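Local coordinates for protein 2-methyl-aconitate isomerase (Shewanella oneidensis, PDB 5K87) that interconverts 2-methyl-trans-aconitate and 2-methyl-cis-aconitate by base-catalysed proton abstraction, a step of propionate breakdown through the 2-methylcitrate cycle, at residues V14-M19 / G392-P397; R51-P56 / S72-V77; Y91-V96 / G107-L112. The protein carries 1 engineered substitution. One frame throughout, in Å; residues are numbered along the deposited sequence.

Contact 1: V14-M19 / G392-P397; sequences VAATYM and GFVRVP
Val-14, Ala-15 and Ala-16 form a short antiparallel beta ladder with Val-394, Phe-393 and Gly-392, joining the N-terminal strand 12-21 to the last strand of the chain, 393-396, at the dimer interface. Val-14 and Val-394 are a hydrogen-bonded pair: Val-14 N reaches Val-394 O at 2.9 Å, and Val-394 N returns to Val-14 O at 2.9 Å. Ala-16 and Gly-392 form the other, with Ala-16 N to Gly-392 O at 3.0 Å and Gly-392 N to Ala-16 O at 3.1 Å, the last nearly in line with its carbonyl. Between them, at the non-hydrogen-bonded pair Ala-15 and Phe-393, Phe-393 CA donates a C-H contact to Val-14 O at 3.3 Å. The segment axes are 122° apart, a strongly twisted pairing. Gly-392, at phi 154°, turns the chain out of strand 374-391, which also pairs with strand 12-21, consistent with the barrel-like sheet of the diaminopimelate-epimerase clan. On one face, Phe-393 CG stands anti to its carbonyl carbon (chi1 -67°), and ring atom CE2 meets Ala-15 CB at 3.8 Å. On the other, Val-394 CG2 touches Ala-16 CB at 4.0 Å, with Val-27 and Phe-29 of strand 24-30 also against Ala-16. Residues 392-394 pair further with a strand of the second subunit, whose Glu-163 and Glu-391 form salt bridges with Arg-395.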
loop_
_atom_site.group_PDB
_atom_site.type_symbol
_atom_site.label_atom_id
_atom_site.label_comp_id
_atom_site.label_asym_id
_atom_site.label_seq_id
_atom_site.Cartn_x
_atom_site.Cartn_y
_atom_site.Cartn_z
ATOM N N VAL A 14 -3.201 -18.176 10.390
ATOM C CA VAL A 14 -4.653 -18.050 10.397
ATOM C C VAL A 14 -5.137 -18.077 8.953
ATOM O O VAL A 14 -4.666 -17.306 8.125
ATOM C CB VAL A 14 -5.096 -16.739 11.081
ATOM C CG1 VAL A 14 -6.628 -16.647 11.120
ATOM C CG2 VAL A 14 -4.509 -16.632 12.487
ATOM N N ALA A 15 -6.058 -18.981 8.645
ATOM C CA ALA A 15 -6.614 -19.043 7.299
ATOM C C ALA A 15 -7.294 -17.720 6.944
ATOM O O ALA A 15 -8.079 -17.192 7.740
ATOM C CB ALA A 15 -7.603 -20.193 7.182
ATOM N N ALA A 16 -6.985 -17.191 5.764
ATOM C CA ALA A 16 -7.507 -15.903 5.348
ATOM C C ALA A 16 -7.463 -15.759 3.843
ATOM O O ALA A 16 -6.719 -16.470 3.145
ATOM C CB ALA A 16 -6.719 -14.776 6.012
ATOM N N THR A 17 -8.253 -14.814 3.342
ATOM C CA THR A 17 -8.252 -14.496 1.926
ATOM C C THR A 17 -8.119 -12.987 1.775
ATOM O O THR A 17 -8.865 -12.226 2.406
ATOM C CB THR A 17 -9.551 -14.955 1.260
ATOM O OG1 THR A 17 -9.746 -16.351 1.514
ATOM C CG2 THR A 17 -9.481 -14.738 -0.232
ATOM N N TYR A 18 -7.195 -12.555 0.934
ATOM C CA TYR A 18 -6.980 -11.152 0.653
ATOM C C TYR A 18 -7.686 -10.848 -0.666
ATOM O O TYR A 18 -7.412 -11.508 -1.688
ATOM C CB TYR A 18 -5.476 -10.929 0.561
ATOM C CG TYR A 18 -4.991 -9.524 0.321
ATOM C CD1 TYR A 18 -5.360 -8.468 1.150
ATOM C CD2 TYR A 18 -4.104 -9.271 -0.709
ATOM C CE1 TYR A 18 -4.844 -7.192 0.930
ATOM C CE2 TYR A 18 -3.598 -8.014 -0.929
ATOM C CZ TYR A 18 -3.973 -6.986 -0.110
ATOM O OH TYR A 18 -3.438 -5.744 -0.364
ATOM N N MET A 19 -8.626 -9.900 -0.634
ATOM C CA MET A 19 -9.502 -9.647 -1.780
ATOM C C MET A 19 -9.574 -8.179 -2.110
ATOM O O MET A 19 -9.474 -7.324 -1.215
ATOM C CB MET A 19 -10.934 -10.122 -1.510
ATOM C CG MET A 19 -11.040 -11.573 -1.118
ATOM S SD MET A 19 -12.745 -12.135 -0.984
ATOM C CE MET A 19 -13.328 -11.981 -2.674
ATOM N N GLY A 392 -4.808 -18.259 1.539
ATOM C CA GLY A 392 -3.936 -19.166 2.256
ATOM C C GLY A 392 -3.971 -18.864 3.728
ATOM O O GLY A 392 -5.036 -18.922 4.343
ATOM N N PHE A 393 -2.812 -18.517 4.276
ATOM C CA PHE A 393 -2.686 -18.248 5.704
ATOM C C PHE A 393 -1.870 -16.996 5.943
ATOM O O PHE A 393 -0.755 -16.881 5.433
ATOM C CB PHE A 393 -2.015 -19.419 6.423
ATOM C CG PHE A 393 -2.835 -20.672 6.432
ATOM C CD1 PHE A 393 -2.843 -21.522 5.332
ATOM C CD2 PHE A 393 -3.600 -21.009 7.533
ATOM C CE1 PHE A 393 -3.612 -22.675 5.326
ATOM C CE2 PHE A 393 -4.373 -22.168 7.539
ATOM C CZ PHE A 393 -4.370 -22.997 6.436
ATOM N N VAL A 394 -2.428 -16.067 6.715
ATOM C CA VAL A 394 -1.635 -14.951 7.222
ATOM C C VAL A 394 -0.930 -15.387 8.499
ATOM O O VAL A 394 -1.368 -16.318 9.188
ATOM C CB VAL A 394 -2.483 -13.679 7.481
ATOM C CG1 VAL A 394 -3.015 -13.122 6.177
ATOM C CG2 VAL A 394 -3.615 -13.958 8.467
ATOM N N ARG A 395 0.178 -14.716 8.803
ATOM C CA ARG A 395 0.950 -15.020 9.996
ATOM C C ARG A 395 1.118 -13.807 10.880
ATOM O O ARG A 395 1.294 -12.691 10.384
ATOM C CB ARG A 395 2.345 -15.523 9.637
ATOM C CG ARG A 395 2.375 -16.782 8.828
ATOM C CD ARG A 395 3.760 -17.388 8.905
ATOM N NE ARG A 395 3.933 -18.445 7.917
ATOM C CZ ARG A 395 5.085 -19.057 7.673
ATOM N NH1 ARG A 395 6.167 -18.743 8.362
ATOM N NH2 ARG A 395 5.152 -19.993 6.738
ATOM N N VAL A 396 1.095 -14.036 12.187
ATOM C CA VAL A 396 1.475 -13.018 13.168
ATOM C C VAL A 396 2.229 -13.695 14.294
ATOM O O VAL A 396 2.063 -14.889 14.513
ATOM C CB VAL A 396 0.257 -12.261 13.776
ATOM C CG1 VAL A 396 -0.483 -11.473 12.705
ATOM C CG2 VAL A 396 -0.682 -13.212 14.502
ATOM N N PRO A 397 3.064 -12.941 15.017
ATOM C CA PRO A 397 3.678 -13.532 16.209
ATOM C C PRO A 397 2.607 -14.009 17.193
ATOM O O PRO A 397 1.485 -13.485 17.222
ATOM C CB PRO A 397 4.509 -12.375 16.780
ATOM C CG PRO A 397 4.832 -11.533 15.573
ATOM C CD PRO A 397 3.574 -11.589 14.741
#

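Contact 2: R51-P56 / S72-V77; sequences RVIGSP and STSETV. Engineered in segment 72-77: Glu-75 (natural residue Lys).
Ile-53, on the last turn of helix 43-53, meets Ser-74, just before strand 75-81, and Thr-76 within it through side-chain packing; no hydrogen bond links the two segments. The apolar part rests on the branches of Ile-53. Its CG1 lies beside the backbone N, anti to the carbonyl carbon (chi1 -72°), and touches Thr-76 CG2 at 3.6 Å. CD1 continues over the strand, 4.0 Å from Thr-76 CG2 and 3.8 Å from Glu-75 O, so the end of the isoleucine lies against a methyl group and a backbone carbonyl together. The Ile-53 and Thr-76 side chains cross obliquely. The other branch, CG2, is anti to the backbone N and abuts Ser-74 OG at 3.4 Å, an apolar atom against a hydroxyl.

The polar groups around this patch find partners outside the two segments. Ser-74 OG bonds with Val-96 O and Gln-62 NE2, Ser-55 OG with Ser-97 O and the same Gln-62 NE2, and Thr-76 OG1 with Gly-94 O. Gln-62 thereby links the two serines, whose hydroxyl oxygens stand 4.5 Å apart, Ser-55 OG to Ser-74 OG, and strand 89-96 supplies carbonyls to both Thr-76 and Ser-74.

Backbone bonds end the helix in a Schellman motif: Ser-55 N reaches Leu-50 O, Gly-54 N reaches Arg-51 O, and Gly-54, with phi 104°, is the C-prime residue.

Residues 72-75 belong to the substrate-binding segment. Ser-72 OG is hydrogen-bonded to a bound malonate, and the engineered Glu-75 (natural residue Lys) points away from the helix, its side chain about 4 Å from those of Ser-24 and Cys-109 at nearest atoms. The helix end therefore packs against the back of the substrate-binding loop and strand of the isomerase active site.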
loop_
_atom_site.group_PDB
_atom_site.type_symbol
_atom_site.label_atom_id
_atom_site.label_comp_id
_atom_site.label_asym_id
_atom_site.label_seq_id
_atom_site.Cartn_x
_atom_site.Cartn_y
_atom_site.Cartn_z
ATOM N N ARG A 51 -2.279 -6.694 14.118
ATOM C CA ARG A 51 -0.998 -7.259 13.745
ATOM C C ARG A 51 -1.012 -7.801 12.320
ATOM O O ARG A 51 -0.020 -7.697 11.611
ATOM C CB ARG A 51 -0.602 -8.348 14.739
ATOM C CG ARG A 51 0.855 -8.727 14.672
ATOM C CD ARG A 51 1.759 -7.545 14.999
ATOM N NE ARG A 51 3.143 -7.882 14.704
ATOM C CZ ARG A 51 3.676 -7.810 13.491
ATOM N NH1 ARG A 51 2.940 -7.390 12.462
ATOM N NH2 ARG A 51 4.943 -8.136 13.310
ATOM N N VAL A 52 -2.134 -8.378 11.899
ATOM C CA VAL A 52 -2.237 -8.849 10.513
ATOM C C VAL A 52 -2.026 -7.681 9.542
ATOM O O VAL A 52 -1.310 -7.795 8.551
ATOM C CB VAL A 52 -3.589 -9.531 10.233
ATOM C CG1 VAL A 52 -3.790 -9.746 8.736
ATOM C CG2 VAL A 52 -3.686 -10.857 10.993
ATOM N N ILE A 53 -2.658 -6.548 9.841
ATOM C CA ILE A 53 -2.615 -5.383 8.968
ATOM C C ILE A 53 -1.288 -4.604 9.065
ATOM O O ILE A 53 -0.870 -3.971 8.100
ATOM C CB ILE A 53 -3.848 -4.496 9.258
ATOM C CG1 ILE A 53 -5.118 -5.161 8.730
ATOM C CG2 ILE A 53 -3.684 -3.084 8.718
ATOM C CD1 ILE A 53 -5.194 -5.241 7.198
ATOM N N GLY A 54 -0.641 -4.653 10.229
ATOM C CA GLY A 54 0.639 -3.987 10.431
ATOM C C GLY A 54 0.528 -2.706 11.245
ATOM O O GLY A 54 1.363 -1.805 11.109
ATOM N N SER A 55 -0.486 -2.632 12.101
ATOM C CA SER A 55 -0.773 -1.464 12.935
ATOM C C SER A 55 -0.609 -1.790 14.413
ATOM O O SER A 55 -0.646 -2.954 14.796
ATOM C CB SER A 55 -2.215 -1.019 12.696
ATOM O OG SER A 55 -2.361 -0.438 11.422
ATOM N N PRO A 56 -0.432 -0.759 15.259
ATOM C CA PRO A 56 -0.235 0.649 14.902
ATOM C C PRO A 56 1.155 0.850 14.333
ATOM O O PRO A 56 2.101 0.184 14.764
ATOM C CB PRO A 56 -0.370 1.368 16.249
ATOM C CG PRO A 56 0.093 0.385 17.241
ATOM C CD PRO A 56 -0.336 -0.974 16.715
ATOM N N SER A 72 -8.503 2.794 2.556
ATOM C CA SER A 72 -9.154 1.816 1.690
ATOM C C SER A 72 -8.355 0.523 1.550
ATOM O O SER A 72 -8.803 -0.411 0.884
ATOM C CB SER A 72 -9.465 2.422 0.321
ATOM O OG SER A 72 -8.312 3.011 -0.242
ATOM N N THR A 73 -7.192 0.458 2.196
ATOM C CA THR A 73 -6.374 -0.753 2.217
ATOM C C THR A 73 -5.945 -1.129 3.631
ATOM O O THR A 73 -4.951 -1.837 3.799
ATOM C CB THR A 73 -5.105 -0.625 1.344
ATOM O OG1 THR A 73 -4.276 0.431 1.845
ATOM C CG2 THR A 73 -5.457 -0.346 -0.104
ATOM N N SER A 74 -6.678 -0.674 4.646
ATOM C CA SER A 74 -6.386 -1.041 6.030
ATOM C C SER A 74 -7.692 -1.555 6.625
ATOM O O SER A 74 -8.302 -0.932 7.494
ATOM C CB SER A 74 -5.827 0.163 6.796
ATOM O OG SER A 74 -5.309 -0.209 8.074
ATOM N N GLU A 75 -8.118 -2.705 6.101
ATOM C CA GLU A 75 -9.493 -3.185 6.212
ATOM C C GLU A 75 -9.521 -4.672 6.503
ATOM O O GLU A 75 -8.773 -5.451 5.891
ATOM C CB GLU A 75 -10.277 -2.903 4.918
ATOM C CG GLU A 75 -10.436 -1.417 4.630
ATOM C CD GLU A 75 -11.473 -1.084 3.578
ATOM O OE1 GLU A 75 -11.966 -1.973 2.867
ATOM O OE2 GLU A 75 -11.817 0.109 3.463
ATOM N N THR A 76 -10.406 -5.060 7.419
ATOM C CA THR A 76 -10.607 -6.457 7.760
ATOM C C THR A 76 -12.084 -6.801 7.785
ATOM O O THR A 76 -12.936 -5.940 8.044
ATOM C CB THR A 76 -9.981 -6.798 9.122
ATOM O OG1 THR A 76 -10.589 -5.997 10.151
ATOM C CG2 THR A 76 -8.467 -6.555 9.089
ATOM N N VAL A 77 -12.376 -8.068 7.514
ATOM C CA VAL A 77 -13.749 -8.546 7.429
ATOM C C VAL A 77 -13.836 -9.911 8.097
ATOM O O VAL A 77 -12.989 -10.782 7.859
ATOM C CB VAL A 77 -14.185 -8.683 5.954
ATOM C CG1 VAL A 77 -15.541 -9.359 5.840
ATOM C CG2 VAL A 77 -14.196 -7.325 5.259
#

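Contact 3: Y91-V96 / G107-L112; sequences YLFGQV and GNCGNL
Phe-93 presents one ring face to Cys-109 CB. Its own CB lies 3.8 Å from Gly-107 O. CG, anti to the backbone N (chi1 171°), begins a ring whose CD2 has the same Gly-107 O at its edge, 3.5 Å away and near the ring plane. CD1 and CE1 each meet Cys-109 CB at 3.5 Å, with Leu-112 CD1 beyond CE1; CE2 and CZ each lie 3.7 Å from Cys-109 CB. This methylene stands over the ring centre, only 5° off the normal, a CH-pi contact. Cys-109 SG is over the same face, 4.5 Å from the centroid of the Phe-93 ring, a sulfur-aromatic contact; a weak bond from Leu-112 N also reaches this sulfur. Tyr-91 gives strand 89-96 a second link to the loop: its OH donates to Cys-109 O at 2.8 Å, in the carbonyl plane on a lone pair, while Asn-108 OD1 approaches Tyr-91 CE2 at 3.1 Å with ring and amide planes 76° apart. Cys-109 is the probable proton donor/acceptor, and malonate accepts bonds from Gly-110 N and Asn-111 N. The loop leads directly into helix 113-122, alongside strand 89-96, with the engineered Glu-75 of strand 75-81 packed against Phe-93, Cys-109 and Leu-112.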
loop_
_atom_site.group_PDB
_atom_site.type_symbol
_atom_site.label_atom_id
_atom_site.label_comp_id
_atom_site.label_asym_id
_atom_site.label_seq_id
_atom_site.Cartn_x
_atom_site.Cartn_y
_atom_site.Cartn_z
ATOM N N TYR A 91 -21.875 -10.254 8.486
ATOM C CA TYR A 91 -20.715 -9.510 8.005
ATOM C C TYR A 91 -20.310 -8.451 9.031
ATOM O O TYR A 91 -21.091 -7.546 9.334
ATOM C CB TYR A 91 -21.104 -8.879 6.665
ATOM C CG TYR A 91 -20.250 -7.765 6.082
ATOM C CD1 TYR A 91 -18.892 -7.635 6.370
ATOM C CD2 TYR A 91 -20.822 -6.840 5.216
ATOM C CE1 TYR A 91 -18.137 -6.612 5.806
ATOM C CE2 TYR A 91 -20.072 -5.822 4.645
ATOM C CZ TYR A 91 -18.736 -5.714 4.953
ATOM O OH TYR A 91 -17.980 -4.704 4.402
ATOM N N LEU A 92 -19.091 -8.584 9.559
ATOM C CA LEU A 92 -18.478 -7.543 10.379
ATOM C C LEU A 92 -17.307 -6.918 9.641
ATOM O O LEU A 92 -16.432 -7.624 9.120
ATOM C CB LEU A 92 -17.981 -8.091 11.714
ATOM C CG LEU A 92 -19.038 -8.355 12.783
ATOM C CD1 LEU A 92 -18.410 -9.097 13.959
ATOM C CD2 LEU A 92 -19.665 -7.047 13.246
ATOM N N PHE A 93 -17.300 -5.592 9.588
ATOM C CA PHE A 93 -16.215 -4.835 8.997
ATOM C C PHE A 93 -15.423 -4.126 10.082
ATOM O O PHE A 93 -16.002 -3.415 10.920
ATOM C CB PHE A 93 -16.768 -3.796 8.027
ATOM C CG PHE A 93 -15.734 -2.842 7.530
ATOM C CD1 PHE A 93 -14.657 -3.301 6.787
ATOM C CD2 PHE A 93 -15.816 -1.490 7.811
ATOM C CE1 PHE A 93 -13.676 -2.434 6.329
ATOM C CE2 PHE A 93 -14.834 -0.619 7.349
ATOM C CZ PHE A 93 -13.766 -1.098 6.611
ATOM N N GLY A 94 -14.108 -4.300 10.066
ATOM C CA GLY A 94 -13.222 -3.613 10.990
ATOM C C GLY A 94 -12.295 -2.662 10.259
ATOM O O GLY A 94 -11.462 -3.088 9.449
ATOM N N GLN A 95 -12.450 -1.370 10.525
ATOM C CA GLN A 95 -11.587 -0.350 9.959
ATOM C C GLN A 95 -10.368 -0.245 10.866
ATOM O O GLN A 95 -10.485 0.168 12.025
ATOM C CB GLN A 95 -12.314 0.993 9.923
ATOM C CG GLN A 95 -11.495 2.120 9.296
ATOM C CD GLN A 95 -11.356 1.954 7.802
ATOM O OE1 GLN A 95 -12.340 1.710 7.117
ATOM N NE2 GLN A 95 -10.134 2.068 7.288
ATOM N N VAL A 96 -9.203 -0.636 10.362
ATOM C CA VAL A 96 -8.013 -0.723 11.196
ATOM C C VAL A 96 -7.249 0.589 11.133
ATOM O O VAL A 96 -6.815 1.012 10.071
ATOM C CB VAL A 96 -7.118 -1.898 10.764
ATOM C CG1 VAL A 96 -5.900 -1.982 11.664
ATOM C CG2 VAL A 96 -7.911 -3.200 10.804
ATOM N N GLY A 107 -19.051 1.005 11.560
ATOM C CA GLY A 107 -19.602 1.192 10.232
ATOM C C GLY A 107 -19.483 -0.002 9.312
ATOM O O GLY A 107 -18.791 -0.986 9.602
ATOM N N ASN A 108 -20.160 0.099 8.179
ATOM C CA ASN A 108 -20.048 -0.864 7.095
ATOM C C ASN A 108 -18.915 -0.448 6.154
ATOM O O ASN A 108 -18.391 0.668 6.241
ATOM C CB ASN A 108 -21.398 -0.889 6.357
ATOM C CG ASN A 108 -21.454 -1.886 5.225
ATOM O OD1 ASN A 108 -20.779 -2.915 5.239
ATOM N ND2 ASN A 108 -22.294 -1.595 4.241
ATOM N N CYS A 109 -18.524 -1.370 5.281
ATOM C CA CYS A 109 -17.717 -1.035 4.120
ATOM C C CYS A 109 -18.499 -1.438 2.882
ATOM O O CYS A 109 -18.768 -2.620 2.659
ATOM C CB CYS A 109 -16.368 -1.745 4.128
ATOM S SG CYS A 109 -15.419 -1.312 2.647
ATOM N N GLY A 110 -18.881 -0.459 2.077
ATOM C CA GLY A 110 -19.691 -0.718 0.904
ATOM C C GLY A 110 -18.929 -1.366 -0.227
ATOM O O GLY A 110 -19.461 -2.244 -0.906
ATOM N N ASN A 111 -17.693 -0.937 -0.450
ATOM C CA ASN A 111 -16.896 -1.509 -1.526
ATOM C C ASN A 111 -16.636 -2.991 -1.337
ATOM O O ASN A 111 -16.610 -3.748 -2.307
ATOM C CB ASN A 111 -15.588 -0.755 -1.707
ATOM C CG ASN A 111 -15.751 0.442 -2.609
ATOM O OD1 ASN A 111 -16.082 0.296 -3.789
ATOM N ND2 ASN A 111 -15.539 1.638 -2.071
ATOM N N LEU A 112 -16.432 -3.418 -0.097
ATOM C CA LEU A 112 -16.128 -4.819 0.142
ATOM C C LEU A 112 -17.366 -5.716 0.109
ATOM O O LEU A 112 -17.232 -6.938 0.146
ATOM C CB LEU A 112 -15.367 -5.000 1.452
ATOM C CG LEU A 112 -13.927 -4.468 1.447
ATOM C CD1 LEU A 112 -13.242 -4.857 2.749
ATOM C CD2 LEU A 112 -13.121 -4.963 0.244
#

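In the fold
Contact 1 joins strands near the two ends of the chain, and contacts 2 and 3 follow one another in the sequence between its segments. The centres of contacts 1 and 2 are about 12 Å apart, as are those of contacts 2 and 3. Contact 2 touches both others, whereas contacts 1 and 3 stay about 5 Å apart at their nearest atoms. Val-52 packs on Val-394 and Val-396; strand 75-81 is the antiparallel neighbour of strand 89-96. Pairings from 12-21 through 24-30, 75-81, 89-96, 135-143, 148-157, 179-184 and 374-391 back to 12-21 close a ring, consistent with the diaminopimelate-epimerase barrel. Contacts 1 and 2 touch the second subunit; contacts 2 and 3 hold active-site residues.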